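Amidohydrolase family protein (Acinetobacter baumannii, PDB 4I6K) probably hydrolyses 2-pyrone-4,6-dicarboxylic acid, as a barrel-shaped member of the amidohydrolase family. Local coordinates at residues T30-F35 with W245-P250; V34-D39 with D50-V55; T44-P49 with Q74-G79; A84-I89 with K115-V120. All blocks are in the same frame, centred on the assembly; numbering follows the deposited sequence.

Contact 1. Residues T30-F35 with W245-P250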
loop_
_atom_site.group_PDB
_atom_site.type_symbol
_atom_site.label_atom_id
_atom_site.label_comp_id
_atom_site.label_asym_id
_atom_site.label_seq_id
_atom_site.Cartn_x
_atom_site.Cartn_y
_atom_site.Cartn_z
ATOM N N THR A 30 -1.916 -5.162 -5.872
ATOM C CA THR A 30 -2.499 -4.028 -5.148
ATOM C C THR A 30 -1.536 -2.890 -4.816
ATOM O O THR A 30 -1.868 -2.017 -4.016
ATOM C CB THR A 30 -3.206 -4.481 -3.850
ATOM O OG1 THR A 30 -2.235 -4.887 -2.876
ATOM C CG2 THR A 30 -4.151 -5.641 -4.138
ATOM N N HIS A 31 -0.358 -2.883 -5.428
ATOM C CA HIS A 31 0.604 -1.844 -5.113
ATOM C C HIS A 31 1.652 -1.636 -6.198
ATOM O O HIS A 31 2.677 -2.320 -6.235
ATOM C CB HIS A 31 1.284 -2.150 -3.781
ATOM C CG HIS A 31 1.777 -0.932 -3.064
ATOM N ND1 HIS A 31 1.046 -0.312 -2.072
ATOM C CD2 HIS A 31 2.919 -0.215 -3.199
ATOM C CE1 HIS A 31 1.723 0.732 -1.621
ATOM N NE2 HIS A 31 2.860 0.815 -2.289
ATOM N N ALA A 32 1.388 -0.682 -7.083
ATOM C CA ALA A 32 2.387 -0.233 -8.037
ATOM C C ALA A 32 2.246 1.271 -8.205
ATOM O O ALA A 32 1.269 1.875 -7.722
ATOM C CB ALA A 32 2.214 -0.950 -9.371
ATOM N N HIS A 33 3.217 1.880 -8.882
ATOM C CA HIS A 33 3.184 3.318 -9.117
ATOM C C HIS A 33 3.486 3.592 -10.578
ATOM O O HIS A 33 4.329 2.931 -11.162
ATOM C CB HIS A 33 4.224 4.036 -8.258
ATOM C CG HIS A 33 4.178 3.683 -6.803
ATOM N ND1 HIS A 33 3.313 4.287 -5.916
ATOM C CD2 HIS A 33 4.931 2.828 -6.066
ATOM C CE1 HIS A 33 3.522 3.810 -4.700
ATOM N NE2 HIS A 33 4.494 2.919 -4.764
ATOM N N VAL A 34 2.778 4.536 -11.187
ATOM C CA VAL A 34 3.197 5.039 -12.489
ATOM C C VAL A 34 3.664 6.456 -12.296
ATOM O O VAL A 34 3.206 7.147 -11.385
ATOM C CB VAL A 34 2.069 5.059 -13.539
ATOM C CG1 VAL A 34 1.682 3.647 -13.936
ATOM C CG2 VAL A 34 0.873 5.836 -13.019
ATOM N N PHE A 35 4.590 6.882 -13.145
ATOM C CA PHE A 35 5.070 8.264 -13.155
ATOM C C PHE A 35 6.012 8.460 -14.347
ATOM O O PHE A 35 6.463 7.485 -14.973
ATOM C CB PHE A 35 5.782 8.620 -11.842
ATOM C CG PHE A 35 6.932 7.718 -11.531
ATOM C CD1 PHE A 35 8.148 7.877 -12.182
ATOM C CD2 PHE A 35 6.795 6.680 -10.614
ATOM C CE1 PHE A 35 9.219 7.033 -11.918
ATOM C CE2 PHE A 35 7.868 5.825 -10.337
ATOM C CZ PHE A 35 9.078 6.003 -10.990
ATOM N N TRP A 245 -1.408 -8.830 -1.677
ATOM C CA TRP A 245 -0.072 -8.707 -2.266
ATOM C C TRP A 245 0.076 -7.568 -3.267
ATOM O O TRP A 245 -0.873 -7.203 -3.964
ATOM C CB TRP A 245 0.344 -10.001 -2.960
ATOM C CG TRP A 245 1.713 -9.910 -3.559
ATOM C CD1 TRP A 245 2.904 -10.065 -2.911
ATOM C CD2 TRP A 245 2.030 -9.623 -4.921
ATOM N NE1 TRP A 245 3.945 -9.904 -3.792
ATOM C CE2 TRP A 245 3.431 -9.637 -5.035
ATOM C CE3 TRP A 245 1.261 -9.370 -6.065
ATOM C CZ2 TRP A 245 4.082 -9.403 -6.245
ATOM C CZ3 TRP A 245 1.914 -9.135 -7.269
ATOM C CH2 TRP A 245 3.304 -9.152 -7.346
ATOM N N GLY A 246 1.291 -7.037 -3.347
ATOM C CA GLY A 246 1.613 -6.032 -4.340
ATOM C C GLY A 246 3.023 -6.208 -4.849
ATOM O O GLY A 246 3.936 -6.565 -4.097
ATOM N N SER A 247 3.202 -5.957 -6.133
ATOM C CA SER A 247 4.526 -5.999 -6.734
ATOM C C SER A 247 5.414 -4.880 -6.179
ATOM O O SER A 247 6.634 -5.028 -6.102
ATOM C CB SER A 247 4.423 -5.852 -8.263
ATOM O OG SER A 247 4.126 -4.503 -8.644
ATOM N N ASP A 248 4.795 -3.764 -5.805
ATOM C CA ASP A 248 5.528 -2.528 -5.559
ATOM C C ASP A 248 6.440 -2.176 -6.731
ATOM O O ASP A 248 7.500 -1.576 -6.548
ATOM C CB ASP A 248 6.347 -2.638 -4.271
ATOM C CG ASP A 248 6.931 -1.308 -3.836
ATOM O OD1 ASP A 248 8.167 -1.147 -3.914
ATOM O OD2 ASP A 248 6.154 -0.425 -3.416
ATOM N N TRP A 249 6.020 -2.552 -7.935
ATOM C CA TRP A 249 6.613 -2.022 -9.161
ATOM C C TRP A 249 6.466 -0.480 -9.225
ATOM O O TRP A 249 5.439 0.072 -8.821
ATOM C CB TRP A 249 5.959 -2.690 -10.374
ATOM C CG TRP A 249 6.553 -2.275 -11.672
ATOM C CD1 TRP A 249 7.630 -2.833 -12.300
ATOM C CD2 TRP A 249 6.109 -1.194 -12.512
ATOM N NE1 TRP A 249 7.873 -2.181 -13.485
ATOM C CE2 TRP A 249 6.958 -1.168 -13.636
ATOM C CE3 TRP A 249 5.078 -0.254 -12.420
ATOM C CZ2 TRP A 249 6.809 -0.228 -14.661
ATOM C CZ3 TRP A 249 4.929 0.676 -13.440
ATOM C CH2 TRP A 249 5.793 0.686 -14.541
ATOM N N PRO A 250 7.485 0.229 -9.746
ATOM C CA PRO A 250 8.705 -0.269 -10.360
ATOM C C PRO A 250 9.867 -0.343 -9.381
ATOM O O PRO A 250 11.006 -0.104 -9.779
ATOM C CB PRO A 250 9.009 0.810 -11.389
ATOM C CG PRO A 250 8.616 2.087 -10.658
ATOM C CD PRO A 250 7.452 1.705 -9.748
#
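His31 and His33 form the His-X-His motif at the end of the first barrel strand of amidohydrolases, and here they meet Asp248, just past the last strand. The seam starts at Trp245 O, which accepts two donors of Thr30: N at 3.0 Å, in the carbonyl plane, and OG1 at 2.9 Å, from above that plane. With chi1 at 71°, Thr30 OG1 sits close to its own N, which lets both reach one oxygen. Gly246, having no side chain, lets its CA come within 3.9 Å of His31 CB. Further on, His33 N donates to Trp249 O at 2.9 Å. Asp248 OD2 lies 3.2 Å from His31 CD2, carboxylate and imidazole side by side with planes 28° apart; the His33 ring stands nearly perpendicular to the carboxylate. Lys210 holds His31 ND1, Val73 O holds His33 ND1, and Tyr215 and Arg216 grip Asp248 OD1, so these groups are fixed in rotation beside the bound citrate. Pro250, preceded by a cis peptide bond, meets the Phe35 ring obliquely, CG to CE2 3.8 Å. Around the seam, Trp245 packs on helix 260-270, Thr30 on helix 274-289 and Ala32 on helix 55-64, while strand 69-73 pairs with Ala32.

Contact 2. Residues V34-D39 with D50-V55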
loop_
_atom_site.group_PDB
_atom_site.type_symbol
_atom_site.label_atom_id
_atom_site.label_comp_id
_atom_site.label_asym_id
_atom_site.label_seq_id
_atom_site.Cartn_x
_atom_site.Cartn_y
_atom_site.Cartn_z
ATOM N N VAL A 34 2.778 4.536 -11.187
ATOM C CA VAL A 34 3.197 5.039 -12.489
ATOM C C VAL A 34 3.664 6.456 -12.296
ATOM O O VAL A 34 3.206 7.147 -11.385
ATOM C CB VAL A 34 2.069 5.059 -13.539
ATOM C CG1 VAL A 34 1.682 3.647 -13.936
ATOM C CG2 VAL A 34 0.873 5.836 -13.019
ATOM N N PHE A 35 4.590 6.882 -13.145
ATOM C CA PHE A 35 5.070 8.264 -13.155
ATOM C C PHE A 35 6.012 8.460 -14.347
ATOM O O PHE A 35 6.463 7.485 -14.973
ATOM C CB PHE A 35 5.782 8.620 -11.842
ATOM C CG PHE A 35 6.932 7.718 -11.531
ATOM C CD1 PHE A 35 8.148 7.877 -12.182
ATOM C CD2 PHE A 35 6.795 6.680 -10.614
ATOM C CE1 PHE A 35 9.219 7.033 -11.918
ATOM C CE2 PHE A 35 7.868 5.825 -10.337
ATOM C CZ PHE A 35 9.078 6.003 -10.990
ATOM N N SER A 36 6.291 9.725 -14.646
ATOM C CA SER A 36 7.109 10.114 -15.787
ATOM C C SER A 36 8.012 11.254 -15.377
ATOM O O SER A 36 7.758 11.910 -14.377
ATOM C CB SER A 36 6.225 10.599 -16.924
ATOM O OG SER A 36 6.758 11.798 -17.457
ATOM N N THR A 37 9.054 11.519 -16.159
ATOM C CA THR A 37 9.977 12.582 -15.796
ATOM C C THR A 37 9.370 13.933 -16.122
ATOM O O THR A 37 9.873 14.968 -15.697
ATOM C CB THR A 37 11.345 12.422 -16.459
ATOM O OG1 THR A 37 11.604 11.033 -16.695
ATOM C CG2 THR A 37 12.424 12.977 -15.547
ATOM N N GLN A 38 8.268 13.910 -16.862
ATOM C CA GLN A 38 7.495 15.114 -17.141
ATOM C C GLN A 38 6.709 15.575 -15.910
ATOM O O GLN A 38 6.431 16.762 -15.745
ATOM C CB GLN A 38 6.549 14.862 -18.313
ATOM C CG GLN A 38 7.278 14.526 -19.607
ATOM C CD GLN A 38 6.362 13.942 -20.666
ATOM O OE1 GLN A 38 5.666 12.950 -20.428
ATOM N NE2 GLN A 38 6.365 14.551 -21.849
ATOM N N ASP A 39 6.352 14.633 -15.046
ATOM C CA ASP A 39 5.671 14.960 -13.790
ATOM C C ASP A 39 6.592 15.757 -12.866
ATOM O O ASP A 39 7.799 15.544 -12.855
ATOM C CB ASP A 39 5.194 13.682 -13.090
ATOM C CG ASP A 39 4.294 12.841 -13.972
ATOM O OD1 ASP A 39 4.309 11.603 -13.837
ATOM O OD2 ASP A 39 3.580 13.420 -14.813
ATOM N N ASP A 50 14.653 8.742 -12.303
ATOM C CA ASP A 50 15.057 9.325 -13.586
ATOM C C ASP A 50 14.710 8.405 -14.749
ATOM O O ASP A 50 15.545 8.114 -15.607
ATOM C CB ASP A 50 16.565 9.586 -13.578
ATOM C CG ASP A 50 17.055 10.252 -14.853
ATOM O OD1 ASP A 50 16.273 11.005 -15.479
ATOM O OD2 ASP A 50 18.228 10.020 -15.221
ATOM N N TYR A 51 13.478 7.920 -14.766
ATOM C CA TYR A 51 13.063 7.018 -15.823
ATOM C C TYR A 51 11.558 7.073 -15.945
ATOM O O TYR A 51 10.893 7.698 -15.130
ATOM C CB TYR A 51 13.544 5.584 -15.555
ATOM C CG TYR A 51 13.157 5.032 -14.195
ATOM C CD1 TYR A 51 11.978 4.320 -14.022
ATOM C CD2 TYR A 51 13.982 5.214 -13.092
ATOM C CE1 TYR A 51 11.619 3.812 -12.782
ATOM C CE2 TYR A 51 13.634 4.719 -11.846
ATOM C CZ TYR A 51 12.449 4.017 -11.700
ATOM O OH TYR A 51 12.098 3.520 -10.471
ATOM N N GLU A 52 11.031 6.428 -16.981
ATOM C CA GLU A 52 9.598 6.394 -17.241
ATOM C C GLU A 52 8.982 5.150 -16.610
ATOM O O GLU A 52 9.467 4.046 -16.841
ATOM C CB GLU A 52 9.361 6.363 -18.755
ATOM C CG GLU A 52 8.906 7.671 -19.370
ATOM C CD GLU A 52 9.437 8.888 -18.654
ATOM O OE1 GLU A 52 10.672 9.067 -18.606
ATOM O OE2 GLU A 52 8.606 9.676 -18.147
ATOM N N ALA A 53 7.928 5.322 -15.812
ATOM C CA ALA A 53 7.166 4.174 -15.297
ATOM C C ALA A 53 5.712 4.253 -15.775
ATOM O O ALA A 53 4.855 4.779 -15.065
ATOM C CB ALA A 53 7.238 4.111 -13.761
ATOM N N THR A 54 5.445 3.733 -16.975
ATOM C CA THR A 54 4.179 3.971 -17.679
ATOM C C THR A 54 3.095 2.950 -17.360
ATOM O O THR A 54 3.395 1.797 -17.005
ATOM C CB THR A 54 4.374 3.945 -19.209
ATOM O OG1 THR A 54 4.844 2.650 -19.603
ATOM C CG2 THR A 54 5.377 4.984 -19.639
ATOM N N VAL A 55 1.835 3.363 -17.520
ATOM C CA VAL A 55 0.721 2.439 -17.333
ATOM C C VAL A 55 0.935 1.304 -18.294
ATOM O O VAL A 55 0.721 0.128 -17.975
ATOM C CB VAL A 55 -0.620 3.064 -17.674
ATOM C CG1 VAL A 55 -1.729 2.339 -16.915
ATOM C CG2 VAL A 55 -0.624 4.524 -17.330
#
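Phe35 O takes the N-H of Ala53 at 2.7 Å, and Phe35 N returns a bond to Ala53 O at 2.9 Å. This antiparallel hydrogen-bonded pair, a single bridge, pins together the two ends of the loop that follows strand 28-32. Phe35 CG lies between its own backbone N and carbonyl carbon (chi1 57°), which folds the ring back over Ala53. The Ala53 methyl sits over the centre of one face in a CH-pi contact, CB to the ring centroid 3.8 Å; a single methyl fits flat against the ring. Tyr51 meets the same ring obliquely, planes 58° apart, with its CE1 3.8 Å from Phe35 CZ, and its hydroxyl is held by Glu255.

Toward solvent the contact becomes polar. Thr37 OG1 donates to the syn lone pair of Glu52 OE1 at 2.9 Å, the two side chains crossing at about a right angle; the Glu52 chain is bent at chi2, and the position of its other oxygen, OE2, is less sure. Ser36 to Asp39 make a type I turn, braced by Gln38 N to Ser36 OG at 2.7 Å, an ST turn, and by Ser36 N, which meets Asp39 OD1 at 2.8 Å from above the carboxylate plane.

At the other end, branched Val34 and Val55 touch, CG1 to CG2 4.2 Å. Thr54 caps the start of helix 55-64 through Ser57 N, and both valines pack on Ala88 of helix 83-91, which joins the loop to its neighbouring helices.

Contact 3. Residues T44-P49 with Q74-G79. With CIT (citric acid), chain B.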
loop_
_atom_site.group_PDB
_atom_site.type_symbol
_atom_site.label_atom_id
_atom_site.label_comp_id
_atom_site.label_asym_id
_atom_site.label_seq_id
_atom_site.Cartn_x
_atom_site.Cartn_y
_atom_site.Cartn_z
ATOM N N THR A 44 10.852 18.875 -1.648
ATOM C CA THR A 44 11.374 18.126 -0.516
ATOM C C THR A 44 11.392 16.603 -0.741
ATOM O O THR A 44 11.511 15.837 0.220
ATOM C CB THR A 44 10.556 18.437 0.749
ATOM O OG1 THR A 44 9.222 17.941 0.588
ATOM C CG2 THR A 44 10.495 19.936 0.979
ATOM N N ALA A 45 11.264 16.162 -1.994
ATOM C CA ALA A 45 11.251 14.723 -2.305
ATOM C C ALA A 45 12.486 14.019 -1.736
ATOM O O ALA A 45 13.603 14.543 -1.825
ATOM C CB ALA A 45 11.163 14.499 -3.799
ATOM N N ARG A 46 12.282 12.852 -1.127
ATOM C CA ARG A 46 13.399 12.046 -0.621
ATOM C C ARG A 46 14.254 11.572 -1.791
ATOM O O ARG A 46 15.449 11.322 -1.638
ATOM C CB ARG A 46 12.896 10.824 0.163
ATOM C CG ARG A 46 12.459 11.101 1.594
ATOM C CD ARG A 46 12.004 9.809 2.321
ATOM N NE ARG A 46 10.597 9.462 2.070
ATOM C CZ ARG A 46 10.191 8.360 1.439
ATOM N NH1 ARG A 46 11.075 7.480 0.988
ATOM N NH2 ARG A 46 8.897 8.131 1.257
ATOM N N TYR A 47 13.618 11.423 -2.949
ATOM C CA TYR A 47 14.289 10.991 -4.160
ATOM C C TYR A 47 13.446 11.336 -5.367
ATOM O O TYR A 47 12.256 11.648 -5.246
ATOM C CB TYR A 47 14.564 9.487 -4.139
ATOM C CG TYR A 47 13.326 8.629 -4.230
ATOM C CD1 TYR A 47 12.967 8.008 -5.421
ATOM C CD2 TYR A 47 12.517 8.436 -3.117
ATOM C CE1 TYR A 47 11.834 7.222 -5.501
ATOM C CE2 TYR A 47 11.383 7.657 -3.181
ATOM C CZ TYR A 47 11.043 7.052 -4.372
ATOM O OH TYR A 47 9.906 6.274 -4.421
ATOM N N ALA A 48 14.074 11.285 -6.536
ATOM C CA ALA A 48 13.413 11.648 -7.787
ATOM C C ALA A 48 13.904 10.719 -8.872
ATOM O O ALA A 48 14.975 10.936 -9.428
ATOM C CB ALA A 48 13.714 13.090 -8.156
ATOM N N PRO A 49 13.119 9.674 -9.170
ATOM C CA PRO A 49 13.512 8.667 -10.149
ATOM C C PRO A 49 13.753 9.316 -11.513
ATOM O O PRO A 49 13.116 10.319 -11.836
ATOM C CB PRO A 49 12.294 7.738 -10.207
ATOM C CG PRO A 49 11.442 8.108 -9.018
ATOM C CD PRO A 49 11.719 9.522 -8.738
ATOM N N GLN A 74 -0.457 6.697 -5.162
ATOM C CA GLN A 74 0.227 7.976 -5.380
ATOM C C GLN A 74 1.594 7.979 -4.703
ATOM O O GLN A 74 1.691 7.707 -3.510
ATOM C CB GLN A 74 -0.619 9.132 -4.826
ATOM C CG GLN A 74 0.126 10.478 -4.698
ATOM C CD GLN A 74 0.196 11.211 -6.020
ATOM O OE1 GLN A 74 -0.008 10.612 -7.067
ATOM N NE2 GLN A 74 0.467 12.508 -5.981
ATOM N N PRO A 75 2.656 8.309 -5.461
ATOM C CA PRO A 75 4.020 8.285 -4.947
ATOM C C PRO A 75 4.357 9.497 -4.094
ATOM O O PRO A 75 3.876 10.592 -4.352
ATOM C CB PRO A 75 4.881 8.289 -6.215
ATOM C CG PRO A 75 3.931 8.133 -7.367
ATOM C CD PRO A 75 2.614 8.611 -6.899
ATOM N N SER A 76 5.184 9.278 -3.079
ATOM C CA SER A 76 5.650 10.339 -2.196
ATOM C C SER A 76 6.206 11.548 -2.942
ATOM O O SER A 76 5.875 12.690 -2.618
ATOM C CB SER A 76 6.735 9.800 -1.262
ATOM O OG SER A 76 7.775 9.201 -2.016
ATOM N N PHE A 77 7.047 11.305 -3.941
ATOM C CA PHE A 77 7.730 12.407 -4.622
ATOM C C PHE A 77 6.817 13.235 -5.502
ATOM O O PHE A 77 7.225 14.290 -5.992
ATOM C CB PHE A 77 8.924 11.903 -5.432
ATOM C CG PHE A 77 8.595 10.783 -6.353
ATOM C CD1 PHE A 77 8.092 11.042 -7.624
ATOM C CD2 PHE A 77 8.784 9.464 -5.953
ATOM C CE1 PHE A 77 7.786 10.003 -8.494
ATOM C CE2 PHE A 77 8.474 8.424 -6.803
ATOM C CZ PHE A 77 7.972 8.688 -8.074
ATOM N N LEU A 78 5.583 12.770 -5.693
ATOM C CA LEU A 78 4.605 13.530 -6.477
ATOM C C LEU A 78 3.624 14.337 -5.634
ATOM O O LEU A 78 2.713 14.956 -6.185
ATOM C CB LEU A 78 3.851 12.634 -7.454
ATOM C CG LEU A 78 4.728 12.091 -8.584
ATOM C CD1 LEU A 78 3.892 11.204 -9.475
ATOM C CD2 LEU A 78 5.359 13.230 -9.381
ATOM N N GLY A 79 3.808 14.331 -4.313
ATOM C CA GLY A 79 3.000 15.180 -3.429
ATOM C C GLY A 79 1.506 14.935 -3.563
ATOM O O GLY A 79 1.062 13.788 -3.642
HETATM C C1 CIT B . 6.775 6.155 -2.755
HETATM O O1 CIT B . 5.621 6.526 -2.430
HETATM O O2 CIT B . 7.668 7.002 -2.964
HETATM C C2 CIT B . 7.122 4.694 -2.861
HETATM C C3 CIT B . 7.313 4.187 -1.440
HETATM O O7 CIT B . 5.991 4.168 -0.830
HETATM C C4 CIT B . 7.832 2.776 -1.483
HETATM C C5 CIT B . 6.730 2.098 -2.235
HETATM O O3 CIT B . 5.593 1.970 -1.714
HETATM O O4 CIT B . 6.961 1.692 -3.391
HETATM C C6 CIT B . 8.263 5.066 -0.628
HETATM O O5 CIT B . 9.506 5.067 -0.823
HETATM O O6 CIT B . 7.788 5.799 0.273
#
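Phe77 and Pro49 pack where two loops at the C-terminal ends of barrel strands, those after strands 28-32 and 69-73, meet over the citrate site. The tight part is the Phe77 ring. Pro49 CD lies over its centre, 3.8 Å from the centroid, and Pro75 covers the opposite face toward the rim; compact, rigid proline rings suit this sandwich. The Phe77 edge points at the face of Tyr47 in an offset edge-to-face pair, centroids 5.2 Å apart and planes at 67°. Ala45, small enough to let the backbones approach, places CB 3.8 Å from Phe77 CB.

The loose, solvent side is Arg46, exposed, which merely brings NH2 to 3.6 Å from Ser76 OG.

Citrate is gripped from both loops. The long Arg46 chain, bent at chi3, presents the guanidinium edge to one carboxylate: NH2 bonds O6 at 2.8 Å, while NH1 reaches O5 only weakly. The citrate probably came from the crystallisation liquor; its grip is consistent with a pocket for a carboxylate substrate. Tyr47 OH, with Thr252 as a second partner, donates to citrate O2 at 2.8 Å, and Ser76 N to O1 of the same carboxylate at 2.9 Å, N-H...O angle 164°.

Contact 4. Residues A84-I89 with K115-V120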
loop_
_atom_site.group_PDB
_atom_site.type_symbol
_atom_site.label_atom_id
_atom_site.label_comp_id
_atom_site.label_asym_id
_atom_site.label_seq_id
_atom_site.Cartn_x
_atom_site.Cartn_y
_atom_site.Cartn_z
ATOM N N ALA A 84 -1.027 12.174 -12.684
ATOM C CA ALA A 84 -0.458 11.053 -13.447
ATOM C C ALA A 84 -1.246 9.766 -13.203
ATOM O O ALA A 84 -1.634 9.072 -14.144
ATOM C CB ALA A 84 1.000 10.855 -13.105
ATOM N N MET A 85 -1.482 9.463 -11.928
ATOM C CA MET A 85 -2.277 8.304 -11.536
ATOM C C MET A 85 -3.721 8.362 -12.053
ATOM O O MET A 85 -4.265 7.358 -12.529
ATOM C CB MET A 85 -2.291 8.160 -10.011
ATOM C CG MET A 85 -3.086 6.960 -9.536
ATOM S SD MET A 85 -3.075 6.772 -7.753
ATOM C CE MET A 85 -3.867 8.296 -7.261
ATOM N N LEU A 86 -4.351 9.528 -11.924
ATOM C CA LEU A 86 -5.711 9.712 -12.429
ATOM C C LEU A 86 -5.841 9.435 -13.938
ATOM O O LEU A 86 -6.804 8.793 -14.377
ATOM C CB LEU A 86 -6.216 11.112 -12.087
ATOM C CG LEU A 86 -6.562 11.287 -10.601
ATOM C CD1 LEU A 86 -6.878 12.740 -10.288
ATOM C CD2 LEU A 86 -7.733 10.372 -10.204
ATOM N N ASN A 87 -4.870 9.904 -14.718
ATOM C CA ASN A 87 -4.865 9.654 -16.165
ATOM C C ASN A 87 -4.678 8.182 -16.519
ATOM O O ASN A 87 -5.300 7.672 -17.456
ATOM C CB ASN A 87 -3.808 10.515 -16.860
ATOM C CG ASN A 87 -4.169 11.993 -16.857
ATOM O OD1 ASN A 87 -5.192 12.393 -17.414
ATOM N ND2 ASN A 87 -3.334 12.809 -16.223
ATOM N N ALA A 88 -3.839 7.500 -15.745
ATOM C CA ALA A 88 -3.559 6.091 -15.976
ATOM C C ALA A 88 -4.802 5.254 -15.731
ATOM O O ALA A 88 -5.088 4.323 -16.491
ATOM C CB ALA A 88 -2.414 5.621 -15.081
ATOM N N ILE A 89 -5.528 5.584 -14.660
ATOM C CA ILE A 89 -6.759 4.879 -14.306
ATOM C C ILE A 89 -7.764 5.009 -15.431
ATOM O O ILE A 89 -8.292 4.009 -15.914
ATOM C CB ILE A 89 -7.411 5.451 -13.039
ATOM C CG1 ILE A 89 -6.454 5.392 -11.850
ATOM C CG2 ILE A 89 -8.674 4.682 -12.716
ATOM C CD1 ILE A 89 -6.276 4.016 -11.308
ATOM N N LYS A 115 -13.299 10.307 -5.873
ATOM C CA LYS A 115 -14.009 9.037 -5.797
ATOM C C LYS A 115 -14.598 8.712 -7.166
ATOM O O LYS A 115 -14.531 7.578 -7.628
ATOM C CB LYS A 115 -15.119 9.073 -4.739
ATOM C CG LYS A 115 -15.939 7.764 -4.628
ATOM C CD LYS A 115 -16.846 7.786 -3.381
ATOM C CE LYS A 115 -17.672 6.515 -3.220
ATOM N NZ LYS A 115 -16.879 5.395 -2.657
ATOM N N ALA A 116 -15.179 9.724 -7.807
ATOM C CA ALA A 116 -15.781 9.560 -9.132
ATOM C C ALA A 116 -14.774 9.163 -10.220
ATOM O O ALA A 116 -15.165 8.815 -11.329
ATOM C CB ALA A 116 -16.505 10.839 -9.534
ATOM N N GLN A 117 -13.483 9.231 -9.911
ATOM C CA GLN A 117 -12.458 8.944 -10.904
ATOM C C GLN A 117 -11.719 7.638 -10.600
ATOM O O GLN A 117 -10.648 7.359 -11.161
ATOM C CB GLN A 117 -11.482 10.104 -10.991
ATOM C CG GLN A 117 -12.138 11.430 -11.288
ATOM C CD GLN A 117 -11.128 12.549 -11.396
ATOM O OE1 GLN A 117 -10.281 12.546 -12.292
ATOM N NE2 GLN A 117 -11.206 13.515 -10.481
ATOM N N GLY A 118 -12.294 6.845 -9.699
ATOM C CA GLY A 118 -11.752 5.519 -9.391
ATOM C C GLY A 118 -10.768 5.469 -8.239
ATOM O O GLY A 118 -10.093 4.461 -8.063
ATOM N N ILE A 119 -10.685 6.559 -7.465
ATOM C CA ILE A 119 -9.892 6.613 -6.227
ATOM C C ILE A 119 -10.711 6.047 -5.069
ATOM O O ILE A 119 -11.859 6.440 -4.887
ATOM C CB ILE A 119 -9.496 8.056 -5.869
ATOM C CG1 ILE A 119 -8.653 8.686 -6.985
ATOM C CG2 ILE A 119 -8.797 8.089 -4.505
ATOM C CD1 ILE A 119 -7.452 7.838 -7.416
ATOM N N VAL A 120 -10.122 5.133 -4.295
ATOM C CA VAL A 120 -10.868 4.342 -3.305
ATOM C C VAL A 120 -10.273 4.408 -1.896
ATOM O O VAL A 120 -10.681 3.665 -1.002
ATOM C CB VAL A 120 -10.981 2.852 -3.721
ATOM C CG1 VAL A 120 -11.815 2.709 -4.986
ATOM C CG2 VAL A 120 -9.592 2.236 -3.923
#
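Leu86 stands at about a right angle to both Ile119 and Gln117, and its CD2 methyl enters the angle between them. That methyl is 3.7 Å from Ile119 CG1 and 3.8 Å from Gln117 CB, so one leucine branch serves both neighbours. Its other branch, CD1, comes 4.0 Å from Gln117 OE1. The contact is van der Waals packing between helix 83-91 and the turn that leads into strand 119-125, part of the layer between helices and strands of the barrel.

Met85 reaches Ile119 from another direction, crossing it obliquely. Its chain runs straight out, with CG anti to the backbone N (chi1 -179°), and then bends at chi3 (62°) to set CE against Ile119 CD1, 3.6 Å away. The length and flexibility of methionine suit this reach, while Ile119 offers its longer branch, CG1 and CD1, to two helix residues. One turn of helix beyond Met85, Ile89 meets backbone instead: its CG2 lies 3.7 Å from Gln117 O.

Lys115 to Gly118 form a type I turn closed by Gly118 N to Lys115 O. Gly118 has a positive phi (92°), a conformation easy for glycine, and without a side chain it avoids crowding Ile89 CG2.

Met85 also rests on Leu72 of strand 69-73, and Ile89 on Leu96 of strand 96-100. Leu86 and Ile119 share Leu114 of helix 108-115, and Ile119 further touches Ala100, so helix 83-91 lies against three successive strands and the next helix.

From the N terminus, residues 30-35, the end of strand 28-32 and the loop after it, open contact 1, which closes last, at 245-250, joining the first and last strands of the barrel. Contact 2 starts from the same stretch, sharing Val34 and Phe35, and closes a short loop just before helix 55-64. Contact 3 crosses it: 44-49 lies inside that loop, but its partner 74-79 follows strand 69-73. Phe35 CD2 meets Phe77 CZ at 3.4 Å, joining contacts 1 to 3. Contact 4 comes later in series, tying helix 83-91 to the start of strand 119-125. Contacts 3 and 4 both nest inside the long loop closed by contact 1.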